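Local coordinates for protein HP0958 (Helicobacter pylori, PDB 3NA7) that probably acts in flagellar biogenesis as a chaperone and post-transcriptional regulator, joining a kinked coiled-coil hairpin to a zinc-ribbon domain, at residues Ile206-Leu217 with Pro226-Ala237. Residues are numbered along the deposited sequence; the frame is centred on the assembly and turned at random.
Sequences IRLNDKIYTEVL and PYCGRILYAEGA. With ZN (zinc ion), chain B.
I206, L208, I212 and V216 pack against P226, Y227, L232 and A234 in a largely apolar contact inside the C4-type zinc ribbon, where a loop and the short helix 210-218 lie over the second zinc-binding turn and strand 231-233. Y227 carries the single hydrogen bond across the contact: its OH donates to R207 O at 2.5 Å, with the carbonyl oxygen near the plane of the ring at its edge. CG2 of I206 rests over one face of that ring, 3.8 Å from the centroid, in a CH-pi contact; CG of P226, the residue just before Y227, lies over the opposite face. I206 and P226 thus flank the ring while its hydroxyl is bonded, which probably restricts its rotation. With CG beside the backbone N (chi1 -61°), L208 brings both methyls inward: CD2 meets P226 CD at 3.8 Å, while CD1 and L232 CD1 face each other tip to tip, also 3.8 Å apart. The I212 and P226 side chains slide past each other in opposite directions, CD1 to CG 3.8 Å. One turn later V216 sets CG1 3.7 Å from A234 N, just past the strand. N209 caps the helix, its OD1 accepting from I212 N at 3.0 Å. I196 touches L208, V216 and L232, adding to this apolar layer. C228 SG binds the zinc ion together with C201, C204 and C225. The hydroxyl bond therefore joins the leading loop to the zinc-binding turn, and apolar packing joins loop and helix to that turn and to strand 231-233 and its end.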
ATOM      1  N   ILE A 206     -24.943  13.519  20.107  1.00 63.56           N
ATOM      2  CA  ILE A 206     -26.256  14.140  19.981  1.00 64.28           C
ATOM      3  C   ILE A 206     -26.770  14.464  21.376  1.00 65.23           C
ATOM      4  O   ILE A 206     -26.675  13.640  22.280  1.00 66.53           O
ATOM      5  CB  ILE A 206     -27.219  13.214  19.210  1.00 63.52           C
ATOM      6  CG1 ILE A 206     -26.633  12.898  17.822  1.00 60.60           C
ATOM      7  CG2 ILE A 206     -28.616  13.830  19.109  1.00 63.14           C
ATOM      8  CD1 ILE A 206     -27.188  11.648  17.187  1.00 63.51           C
ATOM      9  N   ARG A 207     -27.292  15.673  21.556  1.00 67.15           N
ATOM     10  CA  ARG A 207     -27.618  16.176  22.895  1.00 68.22           C
ATOM     11  C   ARG A 207     -28.663  15.297  23.576  1.00 66.60           C
ATOM     12  O   ARG A 207     -29.660  14.925  22.966  1.00 65.49           O
ATOM     13  CB  ARG A 207     -28.120  17.622  22.807  1.00 70.74           C
ATOM     14  CG  ARG A 207     -27.799  18.477  24.030  1.00 75.61           C
ATOM     15  CD  ARG A 207     -26.443  19.209  23.871  1.00 82.67           C
ATOM     16  NE  ARG A 207     -26.546  20.663  23.662  1.00 85.04           N
ATOM     17  CZ  ARG A 207     -27.341  21.493  24.343  1.00 89.97           C
ATOM     18  NH1 ARG A 207     -28.143  21.044  25.306  1.00 90.18           N
ATOM     19  NH2 ARG A 207     -27.333  22.794  24.063  1.00 90.18           N
ATOM     20  N   LEU A 208     -28.427  14.953  24.836  1.00 66.93           N
ATOM     21  CA  LEU A 208     -29.368  14.119  25.593  1.00 67.51           C
ATOM     22  C   LEU A 208     -30.421  15.018  26.208  1.00 68.87           C
ATOM     23  O   LEU A 208     -30.084  16.102  26.674  1.00 70.20           O
ATOM     24  CB  LEU A 208     -28.624  13.353  26.688  1.00 68.43           C
ATOM     25  CG  LEU A 208     -27.533  12.394  26.173  1.00 68.94           C
ATOM     26  CD1 LEU A 208     -26.396  12.179  27.185  1.00 68.84           C
ATOM     27  CD2 LEU A 208     -28.161  11.073  25.763  1.00 68.15           C
ATOM     28  N   ASN A 209     -31.685  14.589  26.202  1.00 69.17           N
ATOM     29  CA  ASN A 209     -32.752  15.403  26.789  1.00 70.62           C
ATOM     30  C   ASN A 209     -32.666  15.438  28.316  1.00 72.14           C
ATOM     31  O   ASN A 209     -31.893  14.695  28.932  1.00 72.35           O
ATOM     32  CB  ASN A 209     -34.151  15.016  26.273  1.00 70.45           C
ATOM     33  CG  ASN A 209     -34.657  13.669  26.820  1.00 73.57           C
ATOM     34  OD1 ASN A 209     -34.078  13.080  27.741  1.00 75.21           O
ATOM     35  ND2 ASN A 209     -35.755  13.186  26.248  1.00 69.13           N
ATOM     36  N   ASP A 210     -33.440  16.320  28.923  1.00 74.12           N
ATOM     37  CA  ASP A 210     -33.304  16.559  30.349  1.00 75.89           C
ATOM     38  C   ASP A 210     -33.539  15.286  31.144  1.00 75.48           C
ATOM     39  O   ASP A 210     -32.770  14.968  32.049  1.00 74.36           O
ATOM     40  CB  ASP A 210     -34.232  17.695  30.795  1.00 78.75           C
ATOM     41  CG  ASP A 210     -33.728  19.065  30.358  1.00 78.85           C
ATOM     42  OD1 ASP A 210     -32.506  19.209  30.083  1.00 73.97           O
ATOM     43  OD2 ASP A 210     -34.553  19.998  30.304  1.00 77.56           O
ATOM     44  N   LYS A 211     -34.587  14.556  30.774  1.00 75.73           N
ATOM     45  CA  LYS A 211     -34.972  13.321  31.461  1.00 77.45           C
ATOM     46  C   LYS A 211     -33.824  12.311  31.546  1.00 75.08           C
ATOM     47  O   LYS A 211     -33.582  11.724  32.598  1.00 75.88           O
ATOM     48  CB  LYS A 211     -36.174  12.693  30.756  1.00 77.80           C
ATOM     49  CG  LYS A 211     -37.059  11.839  31.643  1.00 83.06           C
ATOM     50  CD  LYS A 211     -38.024  11.024  30.795  1.00 85.67           C
ATOM     51  CE  LYS A 211     -39.267  10.635  31.584  1.00 91.28           C
ATOM     52  NZ  LYS A 211     -38.959   9.702  32.707  1.00 93.58           N
ATOM     53  N   ILE A 212     -33.107  12.127  30.440  1.00 73.65           N
ATOM     54  CA  ILE A 212     -32.059  11.110  30.363  1.00 72.14           C
ATOM     55  C   ILE A 212     -30.776  11.562  31.062  1.00 72.70           C
ATOM     56  O   ILE A 212     -30.149  10.784  31.802  1.00 72.72           O
ATOM     57  CB  ILE A 212     -31.824  10.645  28.895  1.00 70.85           C
ATOM     58  CG1 ILE A 212     -32.904   9.625  28.504  1.00 72.29           C
ATOM     59  CG2 ILE A 212     -30.429  10.032  28.710  1.00 69.61           C
ATOM     60  CD1 ILE A 212     -33.542   9.868  27.133  1.00 70.23           C
ATOM     61  N   TYR A 213     -30.394  12.820  30.853  1.00 72.27           N
ATOM     62  CA  TYR A 213     -29.191  13.342  31.497  1.00 72.95           C
ATOM     63  C   TYR A 213     -29.318  13.253  33.019  1.00 74.84           C
ATOM     64  O   TYR A 213     -28.350  12.950  33.716  1.00 74.37           O
ATOM     65  CB  TYR A 213     -28.889  14.779  31.035  1.00 74.09           C
ATOM     66  CG  TYR A 213     -27.710  15.425  31.741  1.00 76.48           C
ATOM     67  CD1 TYR A 213     -27.891  16.136  32.934  1.00 82.36           C
ATOM     68  CD2 TYR A 213     -26.420  15.327  31.225  1.00 74.63           C
ATOM     69  CE1 TYR A 213     -26.816  16.729  33.592  1.00 85.78           C
ATOM     70  CE2 TYR A 213     -25.340  15.923  31.872  1.00 79.25           C
ATOM     71  CZ  TYR A 213     -25.545  16.620  33.055  1.00 83.98           C
ATOM     72  OH  TYR A 213     -24.488  17.213  33.706  1.00 87.35           O
ATOM     73  N   THR A 214     -30.521  13.505  33.519  1.00 77.92           N
ATOM     74  CA  THR A 214     -30.792  13.450  34.953  1.00 82.66           C
ATOM     75  C   THR A 214     -30.710  12.000  35.418  1.00 83.40           C
ATOM     76  O   THR A 214     -30.083  11.711  36.435  1.00 84.78           O
ATOM     77  CB  THR A 214     -32.162  14.067  35.300  1.00 84.65           C
ATOM     78  OG1 THR A 214     -32.299  15.328  34.636  1.00 82.86           O
ATOM     79  CG2 THR A 214     -32.293  14.287  36.791  1.00 88.38           C
ATOM     80  N   GLU A 215     -31.303  11.100  34.630  1.00 83.33           N
ATOM     81  CA  GLU A 215     -31.328   9.670  34.923  1.00 83.12           C
ATOM     82  C   GLU A 215     -29.929   9.095  35.067  1.00 81.38           C
ATOM     83  O   GLU A 215     -29.684   8.289  35.957  1.00 82.95           O
ATOM     84  CB  GLU A 215     -32.080   8.907  33.828  1.00 82.49           C
ATOM     85  CG  GLU A 215     -33.157   7.959  34.344  1.00 86.91           C
ATOM     86  CD  GLU A 215     -34.513   8.645  34.485  1.00 92.53           C
ATOM     87  OE1 GLU A 215     -35.179   8.874  33.447  1.00 93.23           O
ATOM     88  OE2 GLU A 215     -34.920   8.952  35.631  1.00 96.43           O
ATOM     89  N   VAL A 216     -29.014   9.506  34.194  1.00 79.49           N
ATOM     90  CA  VAL A 216     -27.641   9.018  34.265  1.00 77.59           C
ATOM     91  C   VAL A 216     -26.956   9.523  35.531  1.00 80.99           C
ATOM     92  O   VAL A 216     -26.233   8.772  36.182  1.00 81.29           O
ATOM     93  CB  VAL A 216     -26.802   9.413  33.028  1.00 75.50           C
ATOM     94  CG1 VAL A 216     -25.357   8.928  33.175  1.00 72.67           C
ATOM     95  CG2 VAL A 216     -27.421   8.858  31.749  1.00 74.29           C
ATOM     96  N   LEU A 217     -27.181  10.788  35.881  1.00 83.94           N
ATOM     97  CA  LEU A 217     -26.476  11.372  37.022  1.00 87.97           C
ATOM     98  C   LEU A 217     -27.105  10.991  38.356  1.00 91.33           C
ATOM     99  O   LEU A 217     -26.393  10.667  39.309  1.00 91.81           O
ATOM    100  CB  LEU A 217     -26.336  12.895  36.900  1.00 88.96           C
ATOM    101  CG  LEU A 217     -25.715  13.514  35.641  1.00 87.36           C
ATOM    102  CD1 LEU A 217     -24.958  14.734  36.016  1.00 87.06           C
ATOM    103  CD2 LEU A 217     -24.791  12.575  34.883  1.00 84.45           C
ATOM    104  N   PRO A 226     -30.088   6.781  23.885  1.00 62.55           N
ATOM    105  CA  PRO A 226     -31.285   6.447  23.114  1.00 61.86           C
ATOM    106  C   PRO A 226     -31.123   6.648  21.602  1.00 61.39           C
ATOM    107  O   PRO A 226     -31.982   6.220  20.827  1.00 61.22           O
ATOM    108  CB  PRO A 226     -32.336   7.400  23.689  1.00 62.98           C
ATOM    109  CG  PRO A 226     -31.542   8.613  24.103  1.00 64.04           C
ATOM    110  CD  PRO A 226     -30.210   8.075  24.587  1.00 62.42           C
ATOM    111  N   TYR A 227     -30.037   7.295  21.179  1.00 61.40           N
ATOM    112  CA  TYR A 227     -29.792   7.494  19.745  1.00 60.90           C
ATOM    113  C   TYR A 227     -28.953   6.393  19.122  1.00 60.02           C
ATOM    114  O   TYR A 227     -29.205   6.001  17.973  1.00 62.94           O
ATOM    115  CB  TYR A 227     -29.168   8.860  19.467  1.00 62.80           C
ATOM    116  CG  TYR A 227     -29.751   9.978  20.307  1.00 64.50           C
ATOM    117  CD1 TYR A 227     -31.111  10.302  20.233  1.00 68.57           C
ATOM    118  CD2 TYR A 227     -28.955  10.696  21.183  1.00 65.24           C
ATOM    119  CE1 TYR A 227     -31.657  11.325  21.012  1.00 70.17           C
ATOM    120  CE2 TYR A 227     -29.491  11.729  21.965  1.00 69.31           C
ATOM    121  CZ  TYR A 227     -30.838  12.040  21.870  1.00 68.10           C
ATOM    122  OH  TYR A 227     -31.367  13.065  22.631  1.00 71.21           O
ATOM    123  N   CYS A 228     -27.976   5.864  19.861  1.00 57.63           N
ATOM    124  CA  CYS A 228     -27.061   4.882  19.253  1.00 55.80           C
ATOM    125  C   CYS A 228     -26.890   3.564  19.996  1.00 55.86           C
ATOM    126  O   CYS A 228     -26.404   2.609  19.416  1.00 57.33           O
ATOM    127  CB  CYS A 228     -25.679   5.497  19.029  1.00 54.63           C
ATOM    128  SG  CYS A 228     -24.894   5.784  20.583  1.00 50.54           S
ATOM    129  N   GLY A 229     -27.258   3.511  21.267  1.00 56.76           N
ATOM    130  CA  GLY A 229     -27.311   2.231  21.982  1.00 55.71           C
ATOM    131  C   GLY A 229     -26.144   2.000  22.925  1.00 54.49           C
ATOM    132  O   GLY A 229     -26.139   1.038  23.682  1.00 53.11           O
ATOM    133  N   ARG A 230     -25.151   2.887  22.878  1.00 52.61           N
ATOM    134  CA  ARG A 230     -23.982   2.782  23.745  1.00 51.63           C
ATOM    135  C   ARG A 230     -24.340   2.867  25.242  1.00 53.06           C
ATOM    136  O   ARG A 230     -25.370   3.437  25.613  1.00 50.83           O
ATOM    137  CB  ARG A 230     -22.983   3.886  23.372  1.00 52.66           C
ATOM    138  CG  ARG A 230     -22.358   3.704  21.992  1.00 52.84           C
ATOM    139  CD  ARG A 230     -21.432   4.855  21.648  1.00 52.77           C
ATOM    140  NE  ARG A 230     -20.612   4.553  20.481  1.00 48.18           N
ATOM    141  CZ  ARG A 230     -20.919   4.917  19.239  1.00 50.53           C
ATOM    142  NH1 ARG A 230     -22.021   5.619  18.992  1.00 49.39           N
ATOM    143  NH2 ARG A 230     -20.114   4.604  18.240  1.00 49.50           N
ATOM    144  N   ILE A 231     -23.477   2.301  26.087  1.00 54.28           N
ATOM    145  CA  ILE A 231     -23.558   2.488  27.523  1.00 58.74           C
ATOM    146  C   ILE A 231     -22.979   3.863  27.909  1.00 62.48           C
ATOM    147  O   ILE A 231     -21.905   4.246  27.435  1.00 61.79           O
ATOM    148  CB  ILE A 231     -22.797   1.386  28.278  1.00 59.21           C
ATOM    149  CG1 ILE A 231     -23.425   0.019  28.013  1.00 57.20           C
ATOM    150  CG2 ILE A 231     -22.771   1.676  29.788  1.00 57.65           C
ATOM    151  CD1 ILE A 231     -22.480  -1.134  28.307  1.00 58.79           C
ATOM    152  N   LEU A 232     -23.708   4.581  28.766  1.00 66.26           N
ATOM    153  CA  LEU A 232     -23.355   5.935  29.230  1.00 69.48           C
ATOM    154  C   LEU A 232     -23.134   6.017  30.738  1.00 72.26           C
ATOM    155  O   LEU A 232     -23.871   5.411  31.515  1.00 73.53           O
ATOM    156  CB  LEU A 232     -24.473   6.916  28.884  1.00 69.55           C
ATOM    157  CG  LEU A 232     -24.478   7.645  27.546  1.00 69.78           C
ATOM    158  CD1 LEU A 232     -25.759   8.452  27.445  1.00 67.80           C
ATOM    159  CD2 LEU A 232     -23.262   8.534  27.425  1.00 69.22           C
ATOM    160  N   TYR A 233     -22.125   6.771  31.152  1.00 75.26           N
ATOM    161  CA  TYR A 233     -21.964   7.076  32.571  1.00 80.54           C
ATOM    162  C   TYR A 233     -21.358   8.449  32.832  1.00 83.49           C
ATOM    163  O   TYR A 233     -20.564   8.943  32.037  1.00 83.29           O
ATOM    164  CB  TYR A 233     -21.161   5.987  33.291  1.00 80.61           C
ATOM    165  CG  TYR A 233     -19.673   5.980  33.034  1.00 83.26           C
ATOM    166  CD1 TYR A 233     -18.771   6.410  34.011  1.00 87.72           C
ATOM    167  CD2 TYR A 233     -19.160   5.516  31.827  1.00 83.87           C
ATOM    168  CE1 TYR A 233     -17.387   6.384  33.778  1.00 90.27           C
ATOM    169  CE2 TYR A 233     -17.791   5.487  31.584  1.00 85.14           C
ATOM    170  CZ  TYR A 233     -16.910   5.922  32.553  1.00 89.30           C
ATOM    171  OH  TYR A 233     -15.557   5.882  32.282  1.00 92.04           O
ATOM    172  N   ALA A 234     -21.762   9.056  33.942  1.00 87.30           N
ATOM    173  CA  ALA A 234     -21.138  10.284  34.423  1.00 91.63           C
ATOM    174  C   ALA A 234     -19.867   9.927  35.174  1.00 94.29           C
ATOM    175  O   ALA A 234     -19.906   9.124  36.105  1.00 94.71           O
ATOM    176  CB  ALA A 234     -22.079  11.023  35.333  1.00 93.36           C
ATOM    177  N   GLU A 235     -18.741  10.504  34.764  1.00 97.35           N
ATOM    178  CA  GLU A 235     -17.481  10.302  35.481  1.00101.82           C
ATOM    179  C   GLU A 235     -17.643  10.732  36.947  1.00105.98           C
ATOM    180  O   GLU A 235     -17.251  11.839  37.327  1.00108.51           O
ATOM    181  CB  GLU A 235     -16.338  11.071  34.797  1.00103.87           C
ATOM    182  CG  GLU A 235     -15.608  10.295  33.690  1.00102.87           C
ATOM    183  CD  GLU A 235     -14.430   9.467  34.211  1.00105.25           C
ATOM    184  OE1 GLU A 235     -13.277   9.774  33.835  1.00106.07           O
ATOM    185  OE2 GLU A 235     -14.652   8.517  34.997  1.00104.55           O
ATOM    186  N   GLY A 236     -18.247   9.846  37.747  1.00106.51           N
ATOM    187  CA  GLY A 236     -18.587  10.119  39.148  1.00110.79           C
ATOM    188  C   GLY A 236     -20.044  10.506  39.402  1.00111.83           C
ATOM    189  O   GLY A 236     -20.428  11.665  39.205  1.00113.27           O
ATOM    190  N   ALA A 237     -20.855   9.540  39.849  1.00110.88           N
ATOM    191  CA  ALA A 237     -22.264   9.783  40.203  1.00111.27           C
ATOM    192  C   ALA A 237     -22.732   8.916  41.373  1.00112.20           C
ATOM    193  O   ALA A 237     -22.848   7.694  41.253  1.00109.24           O
ATOM    194  CB  ALA A 237     -23.172   9.584  38.991  1.00107.85           C
TER
HETATM  195 ZN    ZN B 300     -25.098   8.029  21.541  1.00 56.43          ZN